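Local atomic coordinates of isochorismatase family protein (Enterococcus faecalis, PDB entry 2A67), a protein that is of unknown specific function but, as a member of the isochorismatase family, is probably a hydrolase. Residues K3-L8 / V101-I106; D31-R36 / E68-Q73; P46-Q51 / T75-R80. All blocks are in the same frame, centred on the assembly; numbering follows the deposited sequence.

Contact 1 of 3, residues K3-L8 / V101-I106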
ATOM      1  N   LYS D   3      17.244  15.041  12.865  1.00 38.88           N
ATOM      2  CA  LYS D   3      17.157  14.279  14.111  1.00 38.44           C
ATOM      3  C   LYS D   3      15.944  13.333  14.092  1.00 35.38           C
ATOM      4  O   LYS D   3      14.949  13.631  13.444  1.00 34.58           O
ATOM      5  CB  LYS D   3      17.101  15.223  15.327  1.00 39.70           C
ATOM      6  CG  LYS D   3      18.485  15.292  16.076  1.00 42.39           C
ATOM      7  CD  LYS D   3      18.671  16.598  16.909  1.00 42.45           C
ATOM      8  CE  LYS D   3      20.132  16.750  17.411  1.00 45.01           C
ATOM      9  NZ  LYS D   3      20.209  17.678  18.607  1.00 49.37           N
ATOM     10  N   ASN D   4      16.047  12.216  14.814  1.00 32.75           N
ATOM     11  CA  ASN D   4      14.987  11.177  14.872  1.00 30.68           C
ATOM     12  C   ASN D   4      14.596  10.748  13.472  1.00 28.06           C
ATOM     13  O   ASN D   4      13.425  10.613  13.141  1.00 27.76           O
ATOM     14  CB  ASN D   4      13.776  11.707  15.673  1.00 32.11           C
ATOM     15  CG  ASN D   4      14.175  12.251  17.067  1.00 33.87           C
ATOM     16  OD1 ASN D   4      14.099  13.445  17.326  1.00 35.42           O
ATOM     17  ND2 ASN D   4      14.591  11.368  17.950  1.00 32.71           N
ATOM     18  N   ARG D   5      15.595  10.560  12.643  1.00 26.46           N
ATOM     19  CA  ARG D   5      15.382  10.358  11.196  1.00 26.11           C
ATOM     20  C   ARG D   5      16.309   9.261  10.713  1.00 26.23           C
ATOM     21  O   ARG D   5      17.504   9.287  11.063  1.00 25.20           O
ATOM     22  CB  ARG D   5      15.664  11.677  10.410  1.00 26.06           C
ATOM     23  CG  ARG D   5      15.347  11.570   8.883  1.00 25.60           C
ATOM     24  CD  ARG D   5      15.454  13.001   8.293  1.00 27.01           C
ATOM     25  NE  ARG D   5      15.754  12.996   6.856  1.00 25.89           N
ATOM     26  CZ  ARG D   5      15.661  14.051   6.051  1.00 28.51           C
ATOM     27  NH1 ARG D   5      15.229  15.229   6.531  1.00 28.36           N
ATOM     28  NH2 ARG D   5      15.975  13.919   4.763  1.00 25.90           N
ATOM     29  N   ALA D   6      15.759   8.283   9.937  1.00 27.15           N
ATOM     30  CA  ALA D   6      16.527   7.201   9.367  1.00 27.05           C
ATOM     31  C   ALA D   6      16.322   7.148   7.872  1.00 27.32           C
ATOM     32  O   ALA D   6      15.265   7.537   7.356  1.00 28.73           O
ATOM     33  CB  ALA D   6      16.093   5.820   9.968  1.00 26.84           C
ATOM     34  N   LEU D   7      17.343   6.653   7.198  1.00 26.52           N
ATOM     35  CA  LEU D   7      17.290   6.311   5.804  1.00 26.88           C
ATOM     36  C   LEU D   7      16.979   4.785   5.713  1.00 27.38           C
ATOM     37  O   LEU D   7      17.731   3.951   6.247  1.00 27.46           O
ATOM     38  CB  LEU D   7      18.642   6.574   5.186  1.00 25.92           C
ATOM     39  CG  LEU D   7      18.823   6.482   3.668  1.00 27.53           C
ATOM     40  CD1 LEU D   7      17.910   7.507   2.922  1.00 26.94           C
ATOM     41  CD2 LEU D   7      20.286   6.721   3.321  1.00 27.18           C
ATOM     42  N   LEU D   8      15.872   4.450   5.043  1.00 27.76           N
ATOM     43  CA  LEU D   8      15.415   3.098   4.958  1.00 27.98           C
ATOM     44  C   LEU D   8      15.552   2.623   3.501  1.00 28.80           C
ATOM     45  O   LEU D   8      14.828   3.114   2.613  1.00 27.85           O
ATOM     46  CB  LEU D   8      13.970   2.997   5.473  1.00 28.16           C
ATOM     47  CG  LEU D   8      13.347   1.566   5.512  1.00 28.85           C
ATOM     48  CD1 LEU D   8      14.126   0.726   6.553  1.00 23.86           C
ATOM     49  CD2 LEU D   8      11.864   1.687   5.880  1.00 28.36           C
ATOM     50  N   VAL D 101      13.301   6.803  16.203  1.00 29.73           N
ATOM     51  CA  VAL D 101      13.131   7.301  14.841  1.00 29.52           C
ATOM     52  C   VAL D 101      11.662   7.532  14.617  1.00 30.80           C
ATOM     53  O   VAL D 101      10.841   6.645  14.857  1.00 30.98           O
ATOM     54  CB  VAL D 101      13.718   6.341  13.772  1.00 30.32           C
ATOM     55  CG1 VAL D 101      13.304   6.743  12.321  1.00 26.04           C
ATOM     56  CG2 VAL D 101      15.269   6.259  13.900  1.00 29.51           C
ATOM     57  N   GLN D 102      11.319   8.744  14.181  1.00 28.94           N
ATOM     58  CA  GLN D 102       9.960   9.059  13.844  1.00 30.01           C
ATOM     59  C   GLN D 102       9.834   9.336  12.330  1.00 28.86           C
ATOM     60  O   GLN D 102       8.747   9.287  11.779  1.00 30.60           O
ATOM     61  CB  GLN D 102       9.496  10.267  14.731  1.00 31.46           C
ATOM     62  CG  GLN D 102       8.290  11.105  14.229  1.00 37.98           C
ATOM     63  CD  GLN D 102       6.990  10.284  14.082  1.00 44.44           C
ATOM     64  OE1 GLN D 102       6.090  10.643  13.275  1.00 44.95           O
ATOM     65  NE2 GLN D 102       6.887   9.172  14.857  1.00 44.86           N
ATOM     66  N   THR D 103      10.954   9.563  11.653  1.00 27.56           N
ATOM     67  CA  THR D 103      10.939  10.041  10.264  1.00 26.65           C
ATOM     68  C   THR D 103      11.739   9.081   9.458  1.00 26.00           C
ATOM     69  O   THR D 103      12.854   8.744   9.857  1.00 25.46           O
ATOM     70  CB  THR D 103      11.530  11.523  10.143  1.00 26.67           C
ATOM     71  OG1 THR D 103      10.685  12.384  10.881  1.00 27.62           O
ATOM     72  CG2 THR D 103      11.434  12.029   8.772  1.00 25.78           C
ATOM     73  N   LEU D 104      11.175   8.649   8.322  1.00 24.74           N
ATOM     74  CA  LEU D 104      11.829   7.647   7.487  1.00 25.08           C
ATOM     75  C   LEU D 104      11.965   8.252   6.127  1.00 24.39           C
ATOM     76  O   LEU D 104      10.969   8.665   5.542  1.00 25.09           O
ATOM     77  CB  LEU D 104      10.891   6.397   7.323  1.00 24.29           C
ATOM     78  CG  LEU D 104      10.630   5.646   8.624  1.00 26.29           C
ATOM     79  CD1 LEU D 104       9.591   4.518   8.404  1.00 25.09           C
ATOM     80  CD2 LEU D 104      12.008   5.106   9.154  1.00 26.86           C
ATOM     81  N   GLU D 105      13.183   8.262   5.610  1.00 24.90           N
ATOM     82  CA  GLU D 105      13.437   8.576   4.196  1.00 26.40           C
ATOM     83  C   GLU D 105      13.615   7.247   3.449  1.00 26.19           C
ATOM     84  O   GLU D 105      14.571   6.524   3.683  1.00 27.26           O
ATOM     85  CB  GLU D 105      14.707   9.436   4.005  1.00 26.13           C
ATOM     86  CG  GLU D 105      14.926   9.833   2.537  1.00 26.68           C
ATOM     87  CD  GLU D 105      16.130  10.770   2.337  1.00 29.10           C
ATOM     88  OE1 GLU D 105      16.562  11.462   3.312  1.00 26.99           O
ATOM     89  OE2 GLU D 105      16.601  10.829   1.184  1.00 27.97           O
ATOM     90  N   ILE D 106      12.734   6.972   2.502  1.00 26.91           N
ATOM     91  CA  ILE D 106      12.639   5.636   1.903  1.00 26.41           C
ATOM     92  C   ILE D 106      13.132   5.577   0.463  1.00 26.96           C
ATOM     93  O   ILE D 106      12.844   6.452  -0.358  1.00 25.55           O
ATOM     94  CB  ILE D 106      11.168   5.134   2.015  1.00 26.52           C
ATOM     95  CG1 ILE D 106      10.802   4.980   3.504  1.00 26.72           C
ATOM     96  CG2 ILE D 106      10.968   3.735   1.296  1.00 26.40           C
ATOM     97  CD1 ILE D 106       9.312   4.963   3.847  1.00 27.05           C
TER
HETATM   98  O   HOH W   1      11.691  13.169  13.022  1.00 41.33           O

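Contact 2 of 3, residues D31-R36 / E68-Q73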
ATOM      1  N   ASP D  31      23.694   5.673  -7.343  1.00 33.58           N
ATOM      2  CA  ASP D  31      24.512   6.864  -7.181  1.00 34.42           C
ATOM      3  C   ASP D  31      23.789   7.883  -6.290  1.00 33.77           C
ATOM      4  O   ASP D  31      24.402   8.451  -5.384  1.00 33.80           O
ATOM      5  CB  ASP D  31      24.798   7.503  -8.537  1.00 35.51           C
ATOM      6  CG  ASP D  31      25.799   6.723  -9.341  1.00 39.43           C
ATOM      7  OD1 ASP D  31      26.663   6.049  -8.705  1.00 43.42           O
ATOM      8  OD2 ASP D  31      25.740   6.814 -10.603  1.00 42.71           O
ATOM      9  N   LYS D  32      22.493   8.074  -6.539  1.00 32.08           N
ATOM     10  CA  LYS D  32      21.680   9.009  -5.744  1.00 33.10           C
ATOM     11  C   LYS D  32      21.547   8.484  -4.291  1.00 31.91           C
ATOM     12  O   LYS D  32      21.680   9.219  -3.330  1.00 32.75           O
ATOM     13  CB  LYS D  32      20.329   9.235  -6.458  1.00 31.95           C
ATOM     14  CG  LYS D  32      19.475  10.323  -5.880  1.00 37.48           C
ATOM     15  CD  LYS D  32      19.605  11.663  -6.655  1.00 43.76           C
ATOM     16  CE  LYS D  32      18.390  11.884  -7.643  1.00 46.77           C
ATOM     17  NZ  LYS D  32      17.285  12.850  -7.159  1.00 36.59           N
ATOM     18  N   VAL D  33      21.339   7.186  -4.134  1.00 32.03           N
ATOM     19  CA  VAL D  33      21.288   6.569  -2.791  1.00 31.49           C
ATOM     20  C   VAL D  33      22.615   6.696  -2.034  1.00 31.48           C
ATOM     21  O   VAL D  33      22.623   7.051  -0.849  1.00 31.22           O
ATOM     22  CB  VAL D  33      20.845   5.080  -2.871  1.00 31.24           C
ATOM     23  CG1 VAL D  33      21.184   4.325  -1.548  1.00 30.05           C
ATOM     24  CG2 VAL D  33      19.340   5.022  -3.207  1.00 30.36           C
ATOM     25  N   ASN D  34      23.738   6.389  -2.693  1.00 31.10           N
ATOM     26  CA  ASN D  34      25.037   6.653  -2.066  1.00 31.54           C
ATOM     27  C   ASN D  34      25.227   8.136  -1.591  1.00 31.80           C
ATOM     28  O   ASN D  34      25.835   8.372  -0.546  1.00 30.91           O
ATOM     29  CB  ASN D  34      26.150   6.280  -3.006  1.00 31.40           C
ATOM     30  CG  ASN D  34      26.506   4.793  -2.938  1.00 33.42           C
ATOM     31  OD1 ASN D  34      27.208   4.306  -3.807  1.00 36.59           O
ATOM     32  ND2 ASN D  34      26.059   4.096  -1.897  1.00 31.40           N
ATOM     33  N   GLN D  35      24.712   9.103  -2.349  1.00 32.31           N
ATOM     34  CA  GLN D  35      24.760  10.534  -1.928  1.00 34.07           C
ATOM     35  C   GLN D  35      23.979  10.761  -0.630  1.00 32.61           C
ATOM     36  O   GLN D  35      24.442  11.481   0.274  1.00 32.16           O
ATOM     37  CB  GLN D  35      24.223  11.470  -3.011  1.00 33.60           C
ATOM     38  CG  GLN D  35      25.106  11.616  -4.236  1.00 36.61           C
ATOM     39  CD  GLN D  35      24.716  12.807  -5.106  1.00 40.03           C
ATOM     40  OE1 GLN D  35      25.598  13.618  -5.516  1.00 48.49           O
ATOM     41  NE2 GLN D  35      23.396  12.981  -5.352  1.00 44.85           N
ATOM     42  N   ARG D  36      22.815  10.118  -0.515  1.00 31.30           N
ATOM     43  CA  ARG D  36      22.024  10.220   0.716  1.00 30.13           C
ATOM     44  C   ARG D  36      22.722   9.549   1.864  1.00 30.24           C
ATOM     45  O   ARG D  36      22.742  10.066   2.963  1.00 30.18           O
ATOM     46  CB  ARG D  36      20.615   9.634   0.527  1.00 29.30           C
ATOM     47  CG  ARG D  36      19.854  10.218  -0.644  1.00 29.20           C
ATOM     48  CD  ARG D  36      19.787  11.775  -0.454  1.00 31.62           C
ATOM     49  NE  ARG D  36      19.078  12.107   0.788  1.00 27.10           N
ATOM     50  CZ  ARG D  36      19.244  13.237   1.466  1.00 31.48           C
ATOM     51  NH1 ARG D  36      20.139  14.127   1.056  1.00 27.27           N
ATOM     52  NH2 ARG D  36      18.531  13.468   2.549  1.00 26.85           N
ATOM     53  N   GLU D  68      27.184  -4.354  -4.721  1.00 38.42           N
ATOM     54  CA  GLU D  68      28.519  -3.940  -4.285  1.00 40.21           C
ATOM     55  C   GLU D  68      28.742  -2.439  -4.290  1.00 39.19           C
ATOM     56  O   GLU D  68      29.515  -1.941  -3.487  1.00 38.49           O
ATOM     57  CB  GLU D  68      29.583  -4.545  -5.201  1.00 41.30           C
ATOM     58  CG  GLU D  68      29.628  -6.034  -5.132  1.00 46.44           C
ATOM     59  CD  GLU D  68      30.756  -6.521  -4.270  1.00 52.04           C
ATOM     60  OE1 GLU D  68      30.881  -6.079  -3.097  1.00 51.69           O
ATOM     61  OE2 GLU D  68      31.528  -7.351  -4.789  1.00 54.24           O
ATOM     62  N   LYS D  69      28.104  -1.734  -5.213  1.00 39.60           N
ATOM     63  CA  LYS D  69      28.315  -0.273  -5.348  1.00 40.13           C
ATOM     64  C   LYS D  69      27.806   0.555  -4.155  1.00 39.52           C
ATOM     65  O   LYS D  69      28.223   1.730  -3.985  1.00 39.61           O
ATOM     66  CB  LYS D  69      27.668   0.247  -6.638  1.00 40.63           C
ATOM     67  CG  LYS D  69      28.271   1.559  -7.206  1.00 44.26           C
ATOM     68  CD  LYS D  69      27.101   2.310  -7.861  1.00 49.79           C
ATOM     69  CE  LYS D  69      27.471   3.151  -9.101  1.00 49.72           C
ATOM     70  NZ  LYS D  69      26.212   3.459  -9.881  1.00 46.04           N
ATOM     71  N   LEU D  70      26.901  -0.024  -3.357  1.00 38.46           N
ATOM     72  CA  LEU D  70      26.355   0.679  -2.171  1.00 38.31           C
ATOM     73  C   LEU D  70      27.374   0.796  -1.041  1.00 38.32           C
ATOM     74  O   LEU D  70      28.036  -0.181  -0.700  1.00 36.61           O
ATOM     75  CB  LEU D  70      25.079  -0.006  -1.650  1.00 38.31           C
ATOM     76  CG  LEU D  70      23.787   0.148  -2.466  1.00 38.39           C
ATOM     77  CD1 LEU D  70      22.764  -0.795  -1.938  1.00 41.77           C
ATOM     78  CD2 LEU D  70      23.244   1.605  -2.445  1.00 38.94           C
ATOM     79  N   ASP D  71      27.466   1.995  -0.457  0.50 37.74           N
ATOM     80  CA  ASP D  71      28.357   2.281   0.670  0.50 38.09           C
ATOM     81  C   ASP D  71      27.745   1.762   1.959  0.50 38.00           C
ATOM     82  O   ASP D  71      26.904   2.408   2.566  0.50 37.72           O
ATOM     83  CB  ASP D  71      28.631   3.800   0.773  0.50 38.18           C
ATOM     84  CG  ASP D  71      29.545   4.168   1.938  0.50 39.58           C
ATOM     85  OD1 ASP D  71      30.510   3.427   2.229  0.50 42.16           O
ATOM     86  OD2 ASP D  71      29.307   5.220   2.569  0.50 42.80           O
ATOM     87  N   THR D  72      28.166   0.583   2.385  1.00 38.17           N
ATOM     88  CA  THR D  72      27.678   0.046   3.673  1.00 39.39           C
ATOM     89  C   THR D  72      28.785   0.107   4.719  1.00 40.15           C
ATOM     90  O   THR D  72      29.945   0.164   4.337  1.00 42.00           O
ATOM     91  CB  THR D  72      27.172  -1.410   3.540  1.00 39.14           C
ATOM     92  OG1 THR D  72      28.295  -2.274   3.330  1.00 41.81           O
ATOM     93  CG2 THR D  72      26.281  -1.540   2.330  1.00 39.68           C
ATOM     94  N   GLN D  73      28.444   0.105   6.018  1.00 39.51           N
ATOM     95  CA  GLN D  73      29.427  -0.040   7.081  1.00 39.78           C
ATOM     96  C   GLN D  73      28.821  -0.961   8.088  1.00 40.09           C
ATOM     97  O   GLN D  73      27.608  -1.114   8.080  1.00 39.39           O
ATOM     98  CB  GLN D  73      29.703   1.283   7.767  1.00 40.69           C
ATOM     99  CG  GLN D  73      29.842   2.428   6.825  1.00 43.55           C
ATOM    100  CD  GLN D  73      31.240   2.698   6.410  1.00 48.55           C
ATOM    101  OE1 GLN D  73      31.925   1.824   5.866  1.00 51.39           O
ATOM    102  NE2 GLN D  73      31.691   3.941   6.648  1.00 51.17           N
TER
HETATM  103  O   HOH W   2      28.363   7.035   0.179  1.00 41.30           O

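Contact 3 of 3, residues P46-Q51 / T75-R80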
ATOM      1  N   PRO D  46      20.881   7.219  11.549  1.00 29.60           N
ATOM      2  CA  PRO D  46      20.797   5.764  11.255  1.00 29.18           C
ATOM      3  C   PRO D  46      20.469   5.433   9.781  1.00 28.30           C
ATOM      4  O   PRO D  46      19.606   6.065   9.178  1.00 27.23           O
ATOM      5  CB  PRO D  46      19.678   5.279  12.176  1.00 30.70           C
ATOM      6  CG  PRO D  46      19.291   6.386  13.077  1.00 30.17           C
ATOM      7  CD  PRO D  46      19.838   7.679  12.508  1.00 29.93           C
ATOM      8  N   ILE D  47      21.144   4.422   9.228  1.00 27.31           N
ATOM      9  CA  ILE D  47      20.916   3.959   7.880  1.00 26.20           C
ATOM     10  C   ILE D  47      20.555   2.458   8.043  1.00 26.55           C
ATOM     11  O   ILE D  47      21.268   1.714   8.725  1.00 27.07           O
ATOM     12  CB  ILE D  47      22.156   4.053   6.960  1.00 25.05           C
ATOM     13  CG1 ILE D  47      22.677   5.530   6.882  1.00 27.95           C
ATOM     14  CG2 ILE D  47      21.824   3.311   5.579  1.00 26.63           C
ATOM     15  CD1 ILE D  47      24.084   5.667   6.336  1.00 26.02           C
ATOM     16  N   ILE D  48      19.417   2.075   7.489  1.00 25.63           N
ATOM     17  CA  ILE D  48      18.835   0.723   7.694  1.00 26.72           C
ATOM     18  C   ILE D  48      18.620   0.092   6.336  1.00 28.18           C
ATOM     19  O   ILE D  48      17.827   0.593   5.522  1.00 30.09           O
ATOM     20  CB  ILE D  48      17.510   0.780   8.429  1.00 25.62           C
ATOM     21  CG1 ILE D  48      17.646   1.550   9.749  1.00 26.61           C
ATOM     22  CG2 ILE D  48      16.939  -0.678   8.709  1.00 26.23           C
ATOM     23  CD1 ILE D  48      16.320   2.110  10.323  1.00 27.04           C
ATOM     24  N   PHE D  49      19.320  -1.021   6.074  1.00 27.87           N
ATOM     25  CA  PHE D  49      19.128  -1.760   4.847  1.00 29.00           C
ATOM     26  C   PHE D  49      18.141  -2.896   5.108  1.00 29.62           C
ATOM     27  O   PHE D  49      18.284  -3.643   6.093  1.00 31.82           O
ATOM     28  CB  PHE D  49      20.442  -2.386   4.382  1.00 28.72           C
ATOM     29  CG  PHE D  49      21.434  -1.405   3.857  1.00 28.75           C
ATOM     30  CD1 PHE D  49      22.415  -0.872   4.700  1.00 29.91           C
ATOM     31  CD2 PHE D  49      21.403  -1.012   2.531  1.00 27.32           C
ATOM     32  CE1 PHE D  49      23.331   0.006   4.227  1.00 32.41           C
ATOM     33  CE2 PHE D  49      22.350  -0.105   2.051  1.00 30.03           C
ATOM     34  CZ  PHE D  49      23.301   0.392   2.904  1.00 32.54           C
ATOM     35  N   VAL D  50      17.150  -3.031   4.240  1.00 29.29           N
ATOM     36  CA  VAL D  50      16.212  -4.180   4.313  1.00 29.13           C
ATOM     37  C   VAL D  50      16.593  -5.174   3.204  1.00 29.40           C
ATOM     38  O   VAL D  50      16.814  -4.790   2.059  1.00 30.93           O
ATOM     39  CB  VAL D  50      14.723  -3.727   4.223  1.00 29.57           C
ATOM     40  CG1 VAL D  50      13.795  -4.952   4.264  1.00 29.02           C
ATOM     41  CG2 VAL D  50      14.403  -2.729   5.428  1.00 28.02           C
ATOM     42  N   GLN D  51      16.748  -6.434   3.582  1.00 29.54           N
ATOM     43  CA  GLN D  51      17.053  -7.493   2.631  1.00 28.38           C
ATOM     44  C   GLN D  51      15.990  -8.576   2.716  1.00 27.27           C
ATOM     45  O   GLN D  51      15.643  -9.068   3.805  1.00 26.39           O
ATOM     46  CB  GLN D  51      18.433  -8.079   2.917  1.00 28.48           C
ATOM     47  CG  GLN D  51      19.567  -7.098   2.616  1.00 29.45           C
ATOM     48  CD  GLN D  51      20.894  -7.592   3.096  1.00 30.24           C
ATOM     49  OE1 GLN D  51      21.297  -7.309   4.221  1.00 30.38           O
ATOM     50  NE2 GLN D  51      21.586  -8.373   2.262  1.00 30.59           N
ATOM     51  N   THR D  75      28.333  -0.562  10.949  1.00 39.23           N
ATOM     52  CA  THR D  75      27.623   0.418  11.756  1.00 39.41           C
ATOM     53  C   THR D  75      26.147   0.597  11.380  1.00 37.25           C
ATOM     54  O   THR D  75      25.291   0.895  12.235  1.00 36.74           O
ATOM     55  CB  THR D  75      28.425   1.699  11.542  1.00 39.36           C
ATOM     56  OG1 THR D  75      29.296   1.839  12.650  1.00 43.86           O
ATOM     57  CG2 THR D  75      27.574   2.984  11.279  1.00 40.50           C
ATOM     58  N   ASP D  76      25.864   0.429  10.094  1.00 35.33           N
ATOM     59  CA  ASP D  76      24.494   0.362   9.601  1.00 33.66           C
ATOM     60  C   ASP D  76      23.665  -0.749  10.265  1.00 32.44           C
ATOM     61  O   ASP D  76      24.203  -1.617  10.964  1.00 30.64           O
ATOM     62  CB  ASP D  76      24.539   0.195   8.091  1.00 33.95           C
ATOM     63  CG  ASP D  76      25.361   1.291   7.410  1.00 33.53           C
ATOM     64  OD1 ASP D  76      25.536   2.374   7.997  1.00 35.46           O
ATOM     65  OD2 ASP D  76      25.802   1.096   6.272  1.00 35.07           O
ATOM     66  N   PHE D  77      22.354  -0.667  10.084  1.00 30.76           N
ATOM     67  CA  PHE D  77      21.404  -1.625  10.650  1.00 29.65           C
ATOM     68  C   PHE D  77      20.891  -2.437   9.486  1.00 28.13           C
ATOM     69  O   PHE D  77      20.904  -1.957   8.342  1.00 27.00           O
ATOM     70  CB  PHE D  77      20.244  -0.916  11.362  1.00 30.16           C
ATOM     71  CG  PHE D  77      20.685  -0.091  12.572  1.00 31.79           C
ATOM     72  CD1 PHE D  77      21.118  -0.726  13.752  1.00 35.30           C
ATOM     73  CD2 PHE D  77      20.693   1.293  12.522  1.00 33.99           C
ATOM     74  CE1 PHE D  77      21.542   0.038  14.887  1.00 36.57           C
ATOM     75  CE2 PHE D  77      21.126   2.071  13.646  1.00 33.86           C
ATOM     76  CZ  PHE D  77      21.556   1.428  14.827  1.00 32.47           C
ATOM     77  N   PHE D  78      20.500  -3.679   9.766  1.00 27.82           N
ATOM     78  CA  PHE D  78      20.077  -4.604   8.716  1.00 26.44           C
ATOM     79  C   PHE D  78      18.836  -5.312   9.216  1.00 25.96           C
ATOM     80  O   PHE D  78      18.807  -5.823  10.362  1.00 25.59           O
ATOM     81  CB  PHE D  78      21.205  -5.622   8.407  1.00 26.36           C
ATOM     82  CG  PHE D  78      22.443  -4.965   7.854  1.00 26.10           C
ATOM     83  CD1 PHE D  78      22.558  -4.727   6.509  1.00 26.26           C
ATOM     84  CD2 PHE D  78      23.466  -4.524   8.709  1.00 29.12           C
ATOM     85  CE1 PHE D  78      23.710  -4.101   5.993  1.00 28.41           C
ATOM     86  CE2 PHE D  78      24.615  -3.881   8.207  1.00 28.65           C
ATOM     87  CZ  PHE D  78      24.718  -3.665   6.848  1.00 24.85           C
ATOM     88  N   ILE D  79      17.810  -5.318   8.367  1.00 24.81           N
ATOM     89  CA  ILE D  79      16.571  -5.996   8.698  1.00 25.28           C
ATOM     90  C   ILE D  79      16.357  -7.137   7.706  1.00 26.29           C
ATOM     91  O   ILE D  79      16.446  -6.896   6.515  1.00 27.02           O
ATOM     92  CB  ILE D  79      15.393  -5.011   8.587  1.00 24.65           C
ATOM     93  CG1 ILE D  79      15.598  -3.855   9.601  1.00 24.22           C
ATOM     94  CG2 ILE D  79      14.033  -5.691   8.847  1.00 23.72           C
ATOM     95  CD1 ILE D  79      15.301  -4.278  11.012  1.00 24.71           C
ATOM     96  N   ARG D  80      16.024  -8.323   8.202  1.00 27.08           N
ATOM     97  CA  ARG D  80      15.641  -9.467   7.353  1.00 29.20           C
ATOM     98  C   ARG D  80      14.127  -9.437   7.172  1.00 29.99           C
ATOM     99  O   ARG D  80      13.412  -9.376   8.172  1.00 30.63           O
ATOM    100  CB  ARG D  80      15.948 -10.817   8.073  1.00 28.53           C
ATOM    101  CG  ARG D  80      17.419 -11.016   8.408  1.00 29.34           C
ATOM    102  CD  ARG D  80      17.673 -12.262   9.199  1.00 28.17           C
ATOM    103  NE  ARG D  80      17.212 -13.487   8.545  1.00 24.71           N
ATOM    104  CZ  ARG D  80      17.375 -14.672   9.088  1.00 24.03           C
ATOM    105  NH1 ARG D  80      17.963 -14.732  10.271  1.00 24.62           N
ATOM    106  NH2 ARG D  80      16.943 -15.800   8.474  1.00 17.54           N
TER
HETATM  107  O   HOH W   3      23.670   3.600  10.982  1.00 32.90           O

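Contact 1 of 3, residues K3-L8 / V101-I106
Arg-5 and Glu-105 meet on the face of the sheet that also carries Leu-7 and Thr-103, the NH2 of Arg-5 lying 2.9 Å from OE1 of Glu-105 in a salt bridge. The bond is fairly straight at the hydrogen, 164°. It leaves the guanidinium at its edge and in its plane, yet reaches OE1 from above the carboxylate, the two planes being turned 63° apart. Arg-5 starts with CG anti to its backbone N (chi1 -175°) and runs extended to NE, passing obliquely over Thr-103, whose CG2 packs 3.9 Å from Arg-5 CG. Glu-105 is extended too and lies side by side with Leu-7, with Leu-7 CD1 3.8 Å from Glu-105 CD. The buried carboxylate has further partners: Tyr-40 OH at OE1, Arg-36 NE and Thr-132 OG1 at OE2. With two arginines beside it, it is probably held as the anion.

On the other face, Ala-6 CB rests 3.8 Å from Val-101 CG1, while Leu-8 lies alongside Ile-106, its CD2 4.2 Å from Ile-106 CG1. Ile-48 and Val-50 of the next strand continue this apolar layer.

The backbones run parallel. Ala-6 N donates to Thr-103 O, Glu-105 N to Ala-6 O and Leu-8 N to Glu-105 O. Ahead of the strands, Asn-4 O takes Gln-102 N from above its carbonyl plane and Thr-103 N, at 3.1 Å, within it; a water that donates to Asn-4 O also sits near Thr-103 OG1. Pairing of 5-10 with 103-109 places the first and fourth strands side by side at the middle of the sheet, as expected of the parallel alpha/beta fold of the isochorismatase family.

Contact 2 of 3, residues D31-R36 / E68-Q73
A helix-to-loop contact, partly buried, joins Asp-31, Val-33 and Asn-34 on helix 26-42 to Lys-69, Leu-70 and Asp-71 in the loop that leads from strand 47-52 to strand 77-81. At the surface, Lys-69 reaches over with its NZ 2.9 Å from Asp-31 OD1, a salt bridge whose hydrogen bond is weak. The lysine begins with CG anti to its backbone N (chi1 -156°), bends at chi2 and chi3, and crosses the aspartate obliquely. Deeper in, Val-33 CG1 and Leu-70 CD2 close to 3.5 Å, one methyl branch of each side chain touching the other. Leu-70 also packs on Leu-30, Phe-12 and Phe-49, which places it between helix and sheet. The side-chain amide of Asn-34 lies against the loop backbone from Lys-69 to Asp-71. Farther along the helix a water donates to Asn-34 O, at 3.0 Å, and, in the conformer of Asp-71 described here, one of two, to Asp-71 OD2, which in that conformer also pairs with Arg-41. The exposed ion pair of Asp-31 and Lys-69 thus lies at the solvent side of a contact whose inner part is the apolar touch of Val-33 and Leu-70.

Contact 3 of 3, residues P46-Q51 / T75-R80
Parallel pairing of the sheet's second and third strands brings Ile-48, Phe-49, Val-50 and Gln-51 beside Phe-77, Phe-78, Ile-79 and Arg-80, with the short strand axes 24° apart. Phe-77 N donates to Ile-47 O, Phe-49 N to Phe-77 O, Ile-79 N to Phe-49 O and Gln-51 N to Ile-79 O, all at 2.9 to 3.0 Å.

On one face Phe-49 and Phe-78 lie side by side and point the same way. Their planes are within 14° of parallel but slid apart, with centroids 5.6 Å from each other, and the closest carbons are Phe-49 CD1 and Phe-78 CE1 at 3.7 Å. Asp-76 sits at the edge of the Phe-49 ring, its OD2 3.4 Å from Phe-49 CE1; the carboxylate itself is held by Gln-73 N and by Arg-41 of helix 26-42. Gln-51, extended beyond CG, sets its OE1 3.7 Å from Phe-78 CD1 and gives its NE2 to Trp-64 O.

Within this alpha/beta sheet strand 77-81 is the outermost on its side in the chain, and 47-52 separates it from strand 5-10. The opposite face, formed by Ile-48, Val-50, Phe-77 and Ile-79, is apolar and faces helix 92-98 through Leu-95. There Ile-48 splits its branches: CG1, anti to the carbonyl carbon (chi1 -54°), meets Phe-77 CB, while CG2 packs 3.6 Å from Ile-79 CG1. Val-50 CG2 touches Ile-79 CB, and Pro-46 CB approaches the edge of the Phe-77 ring at CE2, 3.8 Å away.

How the contacts relate
From the N terminus, strand 5-10 comes first and helix 26-42 follows, then strand 47-52, the loop holding 68-73, strand 77-81, and later strand 103-109. Contact 1 closes the longest loop, and both other contacts nest inside it. Contact 2 closes the loop from helix 26-42 to 68-73, contact 3 the one from strand 47-52 to strand 77-81; these two cross, since their segments alternate. Contacts 1 and 3 share the sheet, strand 5-10 bonding through Leu-7 to Pro-46 and Ile-48; the centres of contacts 1 and 3 are about 12 Å apart. Contact 2 ties the helix over that sheet, Arg-36 reaching Glu-105 of contact 1 and Leu-70 and Thr-72 packing on Phe-49 of contact 3.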